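Local coordinates for protein amidase (Bacillus anthracis, PDB 5EWQ) that probably hydrolyses amide bonds, as a member of the amidase family related to the A subunit of glutamyl-tRNA(Gln) amidotransferase, at residues Gly246-Thr251 with Asp261-Met266. Residues are numbered along the deposited sequence; the frame is centred on the assembly and turned at random.
Sequences GRVSRT and DTAGPM
The irregular backbone of Gly246-Thr251 runs past the start of strand 263-267 with Val248 and Arg250 turned toward it; Val248 CA is 6.4 Å from Ala263 CA and Arg250 CA 6.2 Å from Thr262 CA. The contact lies at the mixed central sheet of the amidase fold: the loop that follows strand 239-242 packs here against the start of the adjacent, antiparallel strand 263-267, which lies between 239-242 and 219-223. No backbone-to-backbone hydrogen bond joins the two segments; side chains of the loop make the contact. Both methyls of Val248 touch the carbonyl oxygen of Ala263, whose O is 3.5 Å from CG1 and 3.6 Å from CG2. Placed anti to the backbone N, CG1 is the branch that also meets Ala263 CB, at 4.1 Å. Met280 of helix 270-280 and Ile151 of helix 150-155 also touch this buried valine. Ser249, its CB pointing the other way, forms an ST turn in which its OG accepts from Thr251 N, and it also bonds to Asp284. The Arg250 chain is bent at both chi2 (85°) and chi3 (50°); its CG lies 4.1 Å from Thr262 CA, and the guanidinium presents its NH1 edge to the Asp261 carbonyl. Bonds from NH1 to Asp261 O and Glu258 O and the salt bridge from NE to Asp287 together hold the guanidinium in its orientation. The Asp261 carboxylate is engaged elsewhere, by Thr225 and by the backbone N of Leu256 and Ala257. What Arg250 takes is the main-chain carbonyl: NH1 donates to Asp261 O over 2.7 Å, the acceptor nearly in the guanidinium plane but the donor tilted 34° from the carbonyl plane.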
loop_
_atom_site.group_PDB
_atom_site.type_symbol
_atom_site.label_atom_id
_atom_site.label_comp_id
_atom_site.label_asym_id
_atom_site.label_seq_id
_atom_site.Cartn_x
_atom_site.Cartn_y
_atom_site.Cartn_z
ATOM N N GLY A 246 11.558 8.827 6.242
ATOM C CA GLY A 246 11.806 9.341 7.576
ATOM C C GLY A 246 10.513 9.735 8.262
ATOM O O GLY A 246 10.474 9.929 9.477
ATOM N N ARG A 247 9.450 9.848 7.474
ATOM C CA ARG A 247 8.144 10.243 7.989
ATOM C C ARG A 247 7.490 9.106 8.769
ATOM O O ARG A 247 6.902 9.323 9.828
ATOM C CB ARG A 247 7.232 10.681 6.842
ATOM C CG ARG A 247 6.171 11.698 7.228
ATOM C CD ARG A 247 6.775 13.086 7.381
ATOM N NE ARG A 247 5.751 14.124 7.456
ATOM C CZ ARG A 247 6.008 15.428 7.449
ATOM N NH1 ARG A 247 7.260 15.858 7.371
ATOM N NH2 ARG A 247 5.013 16.303 7.519
ATOM N N VAL A 248 7.600 7.893 8.235
ATOM C CA VAL A 248 6.970 6.721 8.835
ATOM C C VAL A 248 8.005 5.669 9.227
ATOM O O VAL A 248 8.892 5.338 8.442
ATOM C CB VAL A 248 5.940 6.093 7.872
ATOM C CG1 VAL A 248 5.329 4.841 8.479
ATOM C CG2 VAL A 248 4.857 7.103 7.527
ATOM N N SER A 249 7.886 5.150 10.447
ATOM C CA SER A 249 8.808 4.135 10.946
ATOM C C SER A 249 8.623 2.798 10.232
ATOM O O SER A 249 7.503 2.411 9.897
ATOM C CB SER A 249 8.628 3.948 12.454
ATOM O OG SER A 249 9.458 2.907 12.939
ATOM N N ARG A 250 9.730 2.096 10.008
ATOM C CA ARG A 250 9.698 0.797 9.342
ATOM C C ARG A 250 9.847 -0.344 10.343
ATOM O O ARG A 250 9.888 -1.514 9.962
ATOM C CB ARG A 250 10.799 0.701 8.281
ATOM C CG ARG A 250 10.575 1.552 7.036
ATOM C CD ARG A 250 11.071 2.978 7.224
ATOM N NE ARG A 250 12.438 3.018 7.737
ATOM C CZ ARG A 250 13.525 2.879 6.986
ATOM N NH1 ARG A 250 13.412 2.682 5.679
ATOM N NH2 ARG A 250 14.728 2.931 7.543
ATOM N N THR A 251 9.935 0.004 11.623
ATOM C CA THR A 251 10.111 -0.987 12.680
ATOM C C THR A 251 8.917 -1.932 12.772
ATOM O O THR A 251 7.773 -1.493 12.900
ATOM C CB THR A 251 10.326 -0.316 14.048
ATOM O OG1 THR A 251 11.489 0.520 13.994
ATOM C CG2 THR A 251 10.512 -1.363 15.134
ATOM N N ASP A 261 12.949 1.320 1.693
ATOM C CA ASP A 261 11.749 0.813 2.356
ATOM C C ASP A 261 10.947 1.908 3.055
ATOM O O ASP A 261 11.508 2.786 3.712
ATOM C CB ASP A 261 12.117 -0.272 3.374
ATOM C CG ASP A 261 12.528 -1.575 2.719
ATOM O OD1 ASP A 261 12.171 -1.791 1.542
ATOM O OD2 ASP A 261 13.205 -2.387 3.384
ATOM N N THR A 262 9.628 1.844 2.901
ATOM C CA THR A 262 8.724 2.779 3.558
ATOM C C THR A 262 7.305 2.217 3.593
ATOM O O THR A 262 6.948 1.359 2.786
ATOM C CB THR A 262 8.715 4.151 2.855
ATOM O OG1 THR A 262 7.924 5.073 3.613
ATOM C CG2 THR A 262 8.145 4.032 1.450
ATOM N N ALA A 263 6.501 2.697 4.536
ATOM C CA ALA A 263 5.124 2.235 4.675
ATOM C C ALA A 263 4.146 3.391 4.495
ATOM O O ALA A 263 4.255 4.415 5.169
ATOM C CB ALA A 263 4.920 1.570 6.026
ATOM N N GLY A 264 3.191 3.221 3.586
ATOM C CA GLY A 264 2.234 4.270 3.286
ATOM C C GLY A 264 0.784 3.832 3.379
ATOM O O GLY A 264 0.492 2.636 3.390
ATOM N N PRO A 265 -0.137 4.806 3.442
ATOM C CA PRO A 265 -1.574 4.545 3.564
ATOM C C PRO A 265 -2.243 4.335 2.209
ATOM O O PRO A 265 -1.818 4.921 1.213
ATOM C CB PRO A 265 -2.091 5.815 4.235
ATOM C CG PRO A 265 -1.201 6.887 3.686
ATOM C CD PRO A 265 0.154 6.251 3.438
HETATM N N MSE A 266 -3.275 3.500 2.175
HETATM C CA MSE A 266 -4.001 3.233 0.938
HETATM C C MSE A 266 -5.507 3.202 1.183
HETATM O O MSE A 266 -5.979 2.566 2.126
HETATM C CB MSE A 266 -3.537 1.912 0.315
HETATM C CG MSE A 266 -2.041 1.849 0.031
HETATM SE SE MSE A 266 -1.481 0.217 -0.866
HETATM C CE MSE A 266 -2.322 0.528 -2.593
#